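Dihydrolipoyl dehydrogenase (Elizabethkingia anophelis NUHP1, PDB 6UZI) probably catalyses the NAD(+)-dependent reoxidation of protein-bound dihydrolipoyl groups to lipoyl groups, using one FAD per subunit. Local coordinates at residues P219-T224 and G357-W362; K227-T232 and P363-V368; V419-A424 and A431-A436. All coordinates share one frame; numbering follows the deposited sequence.

How the contacts relate
Following the chain from the N terminus, residues 219-224 lead into helix 223-236, which also carries 227-232. Contact 1 closes the long loop from 219-224 to 357-362, and contact 2 closes a similar one from 227-232 to 363-368. The two cross, because their segments alternate along the chain. Strands 357-359 and 364-369 are neighbours in one antiparallel sheet, joined by backbone hydrogen bonds of Val359 with Val365 and of Gly357 with Gly367. Contact 3 follows in series and closes only a short loop, from strand 416-423 to helix 426-438. Strand 416-423 pairs with 364-369, so all three contacts meet on the dimerisation-domain sheet. Helix 223-236 and helix 426-438 pack on its two faces.

Contact 1 of 3, residues P219-T224 and G357-W362; sequences PGMDGT and GVVYTW. With FAD (flavin-adenine dinucleotide), chain E.
This contact lies where the loop leading into helix 223-236 meets the edge strand 357-359 of the dimerisation domain, close to the flavin site. Met221 carries it. Its side chain points toward the strand and bends at the thioether, with chi3 at 73°. That bend sets the sulphur and the methyl on different partners. Met221 SD lies 3.9 Å from Val359 CG2, the branch of the valine that sits beside its own backbone N. Met221 CE rests 3.7 Å from the carbonyl oxygen Gly357 O. The contact is small and made by van der Waals packing. Val359 also touches Val192 of helix 192-203, a residue predicted to bind NAD(+).

Beside the patch, Asp222 is the N-cap of helix 223-236. Its OD2 accepts from Thr224 N at 2.9 Å, on the anti side of the oxygen and 34° out of the carboxylate plane. The same oxygen forms a salt bridge with Lys406, so it is gripped twice.

After the strand, Tyr360 turns to FAD. Its CE2 comes 3.1 Å from FAD O4, and the flavin oxygen approaches the ring obliquely. Val358 CG1 lies over one face of the ring, offset toward the rim. Tyr360 OH is hydrogen-bonded to Pro454 O of the second subunit. A flavin pocket bordered by the partner subunit is typical of this family of pyridine nucleotide-disulfide oxidoreductases.

Contact 2 of 3, residues K227-T232 and P363-V368; sequences KELQKT and PEVAGV
Helix residues 227-232 pass the start of strand 364-369, with Leu229 CA 7.8 Å from Val365 CA and Thr232 CA 8.1 Å from Pro363 CA. Two side-chain pairs bridge this gap. With chi1 at -176°, the Leu229 side chain swings its CD1 in to the strand, where it meets Val365 CG2 at 3.8 Å. The two side chains lie at a slant to each other, with one methyl of each touching.

Three residues on, the side chain of Thr232 reaches the Pro363 ring at CD. Thr232 OG1 is 3.6 Å from Pro363 CD, and Thr232 CG2 is 4.1 Å from the same carbon. Pro363 follows a cis peptide bond and comes just before the strand. The helix thus packs on a face of the antiparallel dimerisation-domain sheet and joins it to the nucleotide-binding part of the chain. Ile422 of the next strand, 416-423, touches Leu229, Pro363 and Val365 and extends the apolar layer.

Thr232 is buried, and its OG1 is hydrogen-bonded to Asp402 OD2 and Gln236 NE2. Glu364 points away from the helix. Its OE1 accepts from Ala427 N, and its OE2 forms a salt bridge with Arg425 of the second subunit.

Contact 3 of 3, residues V419-A424 and A431-A436; sequences VHMIGA and AEAVVA
A strand followed directly by a helix that folds back over the sheet makes this contact, within the dimerisation domain. Val419 and Met421 alternate with His420 along strand 416-423, so both point to the same face, where Ala433 of helix 426-438 meets them. The nearest CA atoms are those of Val419 and Ala433, 6.4 Å apart. Such a close approach goes with the small side chain on the helix.

The Ala433 methyl sits against the branch point of the valine. Ala433 CB is 3.6 Å from Val419 CB, and both Val419 CG1 and Val419 CG2 are about as close to it. The methyl therefore touches all three carbons of the isopropyl group. Met421 reaches it from farther along the strand. Its chain is extended beyond CG, with chi2 -179° and chi3 173°, so its terminal methyl stands well out from the sheet. Met421 CE ends 4.1 Å from Ala433 CB. Both contacts are apolar and buried.

His420 points to the opposite face, toward helix 223-236, where it packs on Leu225. Met421 also touches Ala426, Met429 and Ile430 of helix 426-438. The strand is bonded through its backbone to strands 364-369 and 404-410 on its two edges. The helix also packs against the second subunit: Ala431 and Val435 each touch Glu432 of that chain.

Contact 1 of 3, residues P219-T224 and G357-W362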
loop_
_atom_site.group_PDB
_atom_site.type_symbol
_atom_site.label_atom_id
_atom_site.label_comp_id
_atom_site.label_asym_id
_atom_site.label_seq_id
_atom_site.Cartn_x
_atom_site.Cartn_y
_atom_site.Cartn_z
ATOM N N PRO A 219 -15.995 8.899 15.323
ATOM C CA PRO A 219 -15.507 9.520 16.568
ATOM C C PRO A 219 -14.564 8.651 17.394
ATOM O O PRO A 219 -13.915 9.183 18.305
ATOM C CB PRO A 219 -16.803 9.814 17.333
ATOM C CG PRO A 219 -17.748 8.764 16.849
ATOM C CD PRO A 219 -17.432 8.580 15.395
ATOM N N GLY A 220 -14.468 7.351 17.121
ATOM C CA GLY A 220 -13.569 6.520 17.893
ATOM C C GLY A 220 -12.128 6.569 17.461
ATOM O O GLY A 220 -11.263 5.972 18.109
ATOM N N MET A 221 -11.840 7.293 16.389
ATOM C CA MET A 221 -10.499 7.391 15.854
ATOM C C MET A 221 -9.903 8.739 16.252
ATOM O O MET A 221 -10.522 9.538 16.960
ATOM C CB MET A 221 -10.524 7.201 14.337
ATOM C CG MET A 221 -11.126 5.874 13.919
ATOM S SD MET A 221 -10.838 5.434 12.198
ATOM C CE MET A 221 -9.094 5.019 12.273
ATOM N N ASP A 222 -8.669 8.974 15.824
ATOM C CA ASP A 222 -8.000 10.216 16.161
ATOM C C ASP A 222 -8.766 11.399 15.579
ATOM O O ASP A 222 -9.268 11.336 14.451
ATOM C CB ASP A 222 -6.573 10.196 15.625
ATOM C CG ASP A 222 -5.786 11.394 16.054
ATOM O OD1 ASP A 222 -5.105 11.303 17.098
ATOM O OD2 ASP A 222 -5.871 12.430 15.358
ATOM N N GLY A 223 -8.855 12.483 16.364
ATOM C CA GLY A 223 -9.640 13.640 15.954
ATOM C C GLY A 223 -9.188 14.258 14.644
ATOM O O GLY A 223 -10.008 14.773 13.878
ATOM N N THR A 224 -7.881 14.235 14.372
ATOM C CA THR A 224 -7.390 14.737 13.095
ATOM C C THR A 224 -7.983 13.949 11.945
ATOM O O THR A 224 -8.364 14.521 10.916
ATOM C CB THR A 224 -5.866 14.668 13.053
ATOM O OG1 THR A 224 -5.328 15.580 14.018
ATOM C CG2 THR A 224 -5.352 15.018 11.659
ATOM N N GLY A 357 -7.283 -0.138 12.896
ATOM C CA GLY A 357 -8.623 0.048 12.375
ATOM C C GLY A 357 -8.582 0.775 11.045
ATOM O O GLY A 357 -7.856 1.762 10.904
ATOM N N VAL A 358 -9.342 0.299 10.056
ATOM C CA VAL A 358 -9.280 0.835 8.701
ATOM C C VAL A 358 -10.674 1.262 8.250
ATOM O O VAL A 358 -11.670 0.580 8.519
ATOM C CB VAL A 358 -8.670 -0.181 7.713
ATOM C CG1 VAL A 358 -8.695 0.363 6.300
ATOM C CG2 VAL A 358 -7.236 -0.498 8.102
ATOM N N VAL A 359 -10.737 2.410 7.580
ATOM C CA VAL A 359 -11.919 2.869 6.860
ATOM C C VAL A 359 -11.585 2.823 5.376
ATOM O O VAL A 359 -10.588 3.411 4.940
ATOM C CB VAL A 359 -12.334 4.281 7.286
ATOM C CG1 VAL A 359 -13.645 4.656 6.618
ATOM C CG2 VAL A 359 -12.450 4.366 8.806
ATOM N N TYR A 360 -12.400 2.113 4.597
ATOM C CA TYR A 360 -12.054 1.842 3.209
ATOM C C TYR A 360 -12.641 2.849 2.228
ATOM O O TYR A 360 -12.899 2.501 1.071
ATOM C CB TYR A 360 -12.467 0.418 2.843
ATOM C CG TYR A 360 -11.627 -0.628 3.541
ATOM C CD1 TYR A 360 -10.548 -1.223 2.899
ATOM C CD2 TYR A 360 -11.894 -0.999 4.851
ATOM C CE1 TYR A 360 -9.781 -2.177 3.532
ATOM C CE2 TYR A 360 -11.129 -1.948 5.492
ATOM C CZ TYR A 360 -10.075 -2.537 4.830
ATOM O OH TYR A 360 -9.309 -3.486 5.474
ATOM N N THR A 361 -12.783 4.108 2.632
ATOM C CA THR A 361 -13.098 5.164 1.682
ATOM C C THR A 361 -11.864 5.466 0.828
ATOM O O THR A 361 -10.830 4.803 0.926
ATOM C CB THR A 361 -13.583 6.410 2.419
ATOM O OG1 THR A 361 -12.624 6.781 3.414
ATOM C CG2 THR A 361 -14.888 6.143 3.095
ATOM N N TRP A 362 -11.975 6.467 -0.035
ATOM C CA TRP A 362 -10.836 6.947 -0.819
ATOM C C TRP A 362 -10.714 8.457 -0.668
ATOM O O TRP A 362 -11.560 9.200 -1.210
ATOM C CB TRP A 362 -10.950 6.559 -2.289
ATOM C CG TRP A 362 -9.648 6.740 -3.030
ATOM C CD1 TRP A 362 -9.362 7.700 -3.957
ATOM C CD2 TRP A 362 -8.458 5.956 -2.884
ATOM N NE1 TRP A 362 -8.075 7.556 -4.406
ATOM C CE2 TRP A 362 -7.494 6.495 -3.762
ATOM C CE3 TRP A 362 -8.113 4.846 -2.104
ATOM C CZ2 TRP A 362 -6.210 5.965 -3.883
ATOM C CZ3 TRP A 362 -6.837 4.320 -2.224
ATOM C CH2 TRP A 362 -5.899 4.882 -3.108
HETATM P PA FAD E . -19.492 -12.990 12.153
HETATM O O1A FAD E . -18.707 -12.672 10.936
HETATM O O2A FAD E . -20.395 -11.796 12.482
HETATM O O5B FAD E . -20.467 -14.211 11.825
HETATM C C5B FAD E . -20.599 -15.242 12.818
HETATM C C4B FAD E . -21.400 -16.366 12.216
HETATM O O4B FAD E . -22.073 -17.096 13.256
HETATM C C3B FAD E . -22.483 -15.960 11.204
HETATM O O3B FAD E . -22.152 -16.504 9.933
HETATM C C2B FAD E . -23.769 -16.612 11.745
HETATM O O2B FAD E . -24.576 -17.167 10.711
HETATM C C1B FAD E . -23.217 -17.682 12.683
HETATM N N9A FAD E . -24.101 -18.063 13.773
HETATM C C8A FAD E . -24.654 -17.235 14.717
HETATM N N7A FAD E . -25.365 -17.857 15.624
HETATM C C5A FAD E . -25.281 -19.195 15.251
HETATM C C6A FAD E . -25.815 -20.369 15.807
HETATM N N6A FAD E . -26.536 -20.400 16.931
HETATM N N1A FAD E . -25.552 -21.536 15.179
HETATM C C2A FAD E . -24.800 -21.515 14.072
HETATM N N3A FAD E . -24.236 -20.470 13.460
HETATM C C4A FAD E . -24.513 -19.328 14.105
HETATM N N1 FAD E . -14.611 -5.510 9.557
HETATM C C2 FAD E . -13.331 -5.265 9.185
HETATM O O2 FAD E . -12.383 -5.630 9.879
HETATM N N3 FAD E . -13.073 -4.609 7.994
HETATM C C4 FAD E . -14.022 -4.154 7.096
HETATM O O4 FAD E . -13.679 -3.590 6.058
HETATM C C4X FAD E . -15.377 -4.421 7.496
HETATM N N5 FAD E . -16.338 -4.058 6.696
HETATM C C5X FAD E . -17.637 -4.374 7.065
HETATM C C6 FAD E . -18.674 -4.048 6.194
HETATM C C7 FAD E . -19.989 -4.399 6.481
HETATM C C7M FAD E . -21.079 -4.045 5.504
HETATM C C8 FAD E . -20.277 -5.092 7.671
HETATM C C8M FAD E . -21.680 -5.545 7.983
HETATM C C9 FAD E . -19.246 -5.400 8.553
HETATM C C9A FAD E . -17.933 -5.053 8.259
HETATM N N10 FAD E . -16.863 -5.406 9.104
HETATM C C10 FAD E . -15.576 -5.109 8.748
HETATM C "C1'" FAD E . -17.106 -6.128 10.357
HETATM C "C2'" FAD E . -16.865 -7.626 10.218
HETATM O "O2'" FAD E . -17.876 -8.232 9.410
HETATM C "C3'" FAD E . -16.796 -8.310 11.584
HETATM O "O3'" FAD E . -15.999 -7.535 12.469
HETATM C "C4'" FAD E . -16.229 -9.727 11.507
HETATM O "O4'" FAD E . -16.975 -10.451 10.526
HETATM C "C5'" FAD E . -16.231 -10.445 12.839
HETATM O "O5'" FAD E . -16.830 -11.728 12.578
HETATM P P FAD E . -16.976 -12.931 13.666
HETATM O O1P FAD E . -16.172 -14.146 13.381
HETATM O O2P FAD E . -16.823 -12.479 15.103
HETATM O O3P FAD E . -18.531 -13.209 13.412
#

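Contact 2 of 3, residues K227-T232 and P363-V368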
loop_
_atom_site.group_PDB
_atom_site.type_symbol
_atom_site.label_atom_id
_atom_site.label_comp_id
_atom_site.label_asym_id
_atom_site.label_seq_id
_atom_site.Cartn_x
_atom_site.Cartn_y
_atom_site.Cartn_z
ATOM N N LYS A 227 -11.528 15.005 11.387
ATOM C CA LYS A 227 -11.568 16.286 10.691
ATOM C C LYS A 227 -11.246 16.113 9.210
ATOM O O LYS A 227 -11.973 16.610 8.342
ATOM C CB LYS A 227 -10.590 17.246 11.376
ATOM C CG LYS A 227 -10.623 18.681 10.905
ATOM C CD LYS A 227 -9.899 19.578 11.898
ATOM C CE LYS A 227 -9.486 20.898 11.267
ATOM N NZ LYS A 227 -8.385 20.705 10.282
ATOM N N GLU A 228 -10.150 15.413 8.904
ATOM C CA GLU A 228 -9.713 15.262 7.517
ATOM C C GLU A 228 -10.679 14.416 6.690
ATOM O O GLU A 228 -10.864 14.677 5.496
ATOM C CB GLU A 228 -8.309 14.675 7.481
ATOM C CG GLU A 228 -7.282 15.635 8.018
ATOM C CD GLU A 228 -7.028 16.788 7.067
ATOM O OE1 GLU A 228 -7.116 16.575 5.839
ATOM O OE2 GLU A 228 -6.754 17.910 7.543
ATOM N N LEU A 229 -11.294 13.392 7.288
ATOM C CA LEU A 229 -12.228 12.575 6.517
ATOM C C LEU A 229 -13.469 13.371 6.139
ATOM O O LEU A 229 -13.902 13.341 4.982
ATOM C CB LEU A 229 -12.625 11.317 7.292
ATOM C CG LEU A 229 -13.525 10.333 6.524
ATOM C CD1 LEU A 229 -12.879 9.896 5.209
ATOM C CD2 LEU A 229 -13.877 9.121 7.371
ATOM N N GLN A 230 -14.028 14.128 7.081
ATOM C CA GLN A 230 -15.186 14.945 6.738
ATOM C C GLN A 230 -14.817 15.991 5.698
ATOM O O GLN A 230 -15.607 16.278 4.794
ATOM C CB GLN A 230 -15.781 15.598 7.985
ATOM C CG GLN A 230 -17.136 16.256 7.726
ATOM C CD GLN A 230 -17.654 17.048 8.915
ATOM O OE1 GLN A 230 -17.174 16.894 10.038
ATOM N NE2 GLN A 230 -18.647 17.892 8.672
ATOM N N LYS A 231 -13.609 16.552 5.800
ATOM C CA LYS A 231 -13.151 17.550 4.834
ATOM C C LYS A 231 -13.078 16.982 3.414
ATOM O O LYS A 231 -13.516 17.629 2.455
ATOM C CB LYS A 231 -11.786 18.087 5.266
ATOM C CG LYS A 231 -11.192 19.139 4.359
ATOM C CD LYS A 231 -9.831 19.572 4.885
ATOM C CE LYS A 231 -8.909 19.968 3.741
ATOM N NZ LYS A 231 -7.552 20.414 4.185
ATOM N N THR A 232 -12.566 15.757 3.261
ATOM C CA THR A 232 -12.404 15.203 1.920
ATOM C C THR A 232 -13.724 14.657 1.393
ATOM O O THR A 232 -14.013 14.767 0.197
ATOM C CB THR A 232 -11.300 14.120 1.907
ATOM O OG1 THR A 232 -11.158 13.575 0.587
ATOM C CG2 THR A 232 -11.603 12.980 2.872
ATOM N N PRO A 363 -9.670 8.963 0.010
ATOM C CA PRO A 363 -8.522 8.220 0.554
ATOM C C PRO A 363 -8.878 7.251 1.670
ATOM O O PRO A 363 -9.884 7.430 2.352
ATOM C CB PRO A 363 -7.620 9.331 1.094
ATOM C CG PRO A 363 -8.563 10.415 1.453
ATOM C CD PRO A 363 -9.604 10.388 0.370
ATOM N N GLU A 364 -8.069 6.213 1.830
ATOM C CA GLU A 364 -8.264 5.286 2.933
ATOM C C GLU A 364 -7.849 5.933 4.253
ATOM O O GLU A 364 -7.015 6.842 4.295
ATOM C CB GLU A 364 -7.470 4.008 2.686
ATOM C CG GLU A 364 -8.093 3.088 1.640
ATOM C CD GLU A 364 -7.098 2.089 1.054
ATOM O OE1 GLU A 364 -5.904 2.109 1.448
ATOM O OE2 GLU A 364 -7.517 1.277 0.200
ATOM N N VAL A 365 -8.443 5.443 5.337
ATOM C CA VAL A 365 -8.191 5.924 6.690
ATOM C C VAL A 365 -7.756 4.735 7.535
ATOM O O VAL A 365 -8.373 3.664 7.477
ATOM C CB VAL A 365 -9.443 6.586 7.298
ATOM C CG1 VAL A 365 -9.131 7.189 8.666
ATOM C CG2 VAL A 365 -10.007 7.626 6.359
ATOM N N ALA A 366 -6.704 4.921 8.322
ATOM C CA ALA A 366 -6.214 3.842 9.161
ATOM C C ALA A 366 -5.566 4.436 10.396
ATOM O O ALA A 366 -4.915 5.481 10.318
ATOM C CB ALA A 366 -5.222 2.958 8.409
ATOM N N GLY A 367 -5.757 3.779 11.529
ATOM C CA GLY A 367 -5.126 4.208 12.761
ATOM C C GLY A 367 -4.719 3.015 13.596
ATOM O O GLY A 367 -5.345 1.952 13.551
ATOM N N VAL A 368 -3.643 3.202 14.362
ATOM C CA VAL A 368 -3.196 2.205 15.325
ATOM C C VAL A 368 -2.598 2.946 16.510
ATOM O O VAL A 368 -2.058 4.047 16.368
ATOM C CB VAL A 368 -2.191 1.195 14.714
ATOM C CG1 VAL A 368 -0.871 1.854 14.390
ATOM C CG2 VAL A 368 -1.995 0.002 15.639
#

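Contact 3 of 3, residues V419-A424 and A431-A436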
loop_
_atom_site.group_PDB
_atom_site.type_symbol
_atom_site.label_atom_id
_atom_site.label_comp_id
_atom_site.label_asym_id
_atom_site.label_seq_id
_atom_site.Cartn_x
_atom_site.Cartn_y
_atom_site.Cartn_z
ATOM N N VAL A 419 -0.103 6.169 15.493
ATOM C CA VAL A 419 0.099 6.589 14.107
ATOM C C VAL A 419 -1.261 6.624 13.433
ATOM O O VAL A 419 -2.000 5.636 13.474
ATOM C CB VAL A 419 1.060 5.641 13.357
ATOM C CG1 VAL A 419 1.301 6.107 11.929
ATOM C CG2 VAL A 419 2.386 5.550 14.086
ATOM N N HIS A 420 -1.593 7.755 12.813
ATOM C CA HIS A 420 -2.936 7.983 12.283
ATOM C C HIS A 420 -2.843 8.538 10.870
ATOM O O HIS A 420 -2.269 9.610 10.655
ATOM C CB HIS A 420 -3.710 8.928 13.207
ATOM C CG HIS A 420 -3.763 8.451 14.627
ATOM N ND1 HIS A 420 -4.647 7.486 15.058
ATOM C CD2 HIS A 420 -3.021 8.789 15.709
ATOM C CE1 HIS A 420 -4.459 7.260 16.347
ATOM N NE2 HIS A 420 -3.476 8.034 16.765
ATOM N N MET A 421 -3.440 7.828 9.917
ATOM C CA MET A 421 -3.242 8.087 8.500
ATOM C C MET A 421 -4.568 8.335 7.805
ATOM O O MET A 421 -5.575 7.683 8.100
ATOM C CB MET A 421 -2.554 6.905 7.804
ATOM C CG MET A 421 -1.403 6.279 8.548
ATOM S SD MET A 421 -0.730 4.943 7.537
ATOM C CE MET A 421 0.717 4.497 8.500
ATOM N N ILE A 422 -4.556 9.276 6.869
ATOM C CA ILE A 422 -5.596 9.374 5.859
ATOM C C ILE A 422 -4.899 9.739 4.557
ATOM O O ILE A 422 -4.155 10.723 4.505
ATOM C CB ILE A 422 -6.692 10.394 6.227
ATOM C CG1 ILE A 422 -7.730 10.487 5.112
ATOM C CG2 ILE A 422 -6.105 11.767 6.550
ATOM C CD1 ILE A 422 -8.943 11.250 5.516
ATOM N N GLY A 423 -5.074 8.913 3.536
ATOM C CA GLY A 423 -4.361 9.114 2.292
ATOM C C GLY A 423 -4.455 7.873 1.438
ATOM O O GLY A 423 -5.056 6.869 1.829
ATOM N N ALA A 424 -3.845 7.962 0.256
ATOM C CA ALA A 424 -3.852 6.834 -0.668
ATOM C C ALA A 424 -3.158 5.635 -0.039
ATOM O O ALA A 424 -2.104 5.767 0.585
ATOM C CB ALA A 424 -3.157 7.210 -1.976
ATOM N N ALA A 431 0.341 -1.038 8.096
ATOM C CA ALA A 431 1.083 -2.198 8.578
ATOM C C ALA A 431 2.486 -1.813 9.039
ATOM O O ALA A 431 3.003 -2.379 10.011
ATOM C CB ALA A 431 1.129 -3.284 7.503
ATOM N N GLU A 432 3.117 -0.852 8.360
ATOM C CA GLU A 432 4.428 -0.382 8.799
ATOM C C GLU A 432 4.366 0.162 10.218
ATOM O O GLU A 432 5.233 -0.138 11.046
ATOM C CB GLU A 432 4.956 0.689 7.839
ATOM C CG GLU A 432 6.262 1.335 8.273
ATOM C CD GLU A 432 6.694 2.485 7.366
ATOM O OE1 GLU A 432 6.098 2.660 6.283
ATOM O OE2 GLU A 432 7.632 3.221 7.740
ATOM N N ALA A 433 3.324 0.937 10.528
ATOM C CA ALA A 433 3.190 1.491 11.869
ATOM C C ALA A 433 2.907 0.395 12.885
ATOM O O ALA A 433 3.409 0.447 14.014
ATOM C CB ALA A 433 2.093 2.554 11.897
ATOM N N VAL A 434 2.114 -0.610 12.503
ATOM C CA VAL A 434 1.819 -1.702 13.425
ATOM C C VAL A 434 3.102 -2.418 13.819
ATOM O O VAL A 434 3.377 -2.625 15.006
ATOM C CB VAL A 434 0.801 -2.678 12.808
ATOM C CG1 VAL A 434 0.492 -3.791 13.780
ATOM C CG2 VAL A 434 -0.472 -1.955 12.447
ATOM N N VAL A 435 3.917 -2.786 12.827
ATOM C CA VAL A 435 5.169 -3.479 13.120
ATOM C C VAL A 435 6.103 -2.568 13.897
ATOM O O VAL A 435 6.770 -2.998 14.847
ATOM C CB VAL A 435 5.823 -3.988 11.822
ATOM C CG1 VAL A 435 7.192 -4.576 12.116
ATOM C CG2 VAL A 435 4.935 -5.028 11.164
ATOM N N ALA A 436 6.137 -1.287 13.530
ATOM C CA ALA A 436 6.984 -0.335 14.234
ATOM C C ALA A 436 6.633 -0.281 15.715
ATOM O O ALA A 436 7.519 -0.336 16.575
ATOM C CB ALA A 436 6.856 1.045 13.592
#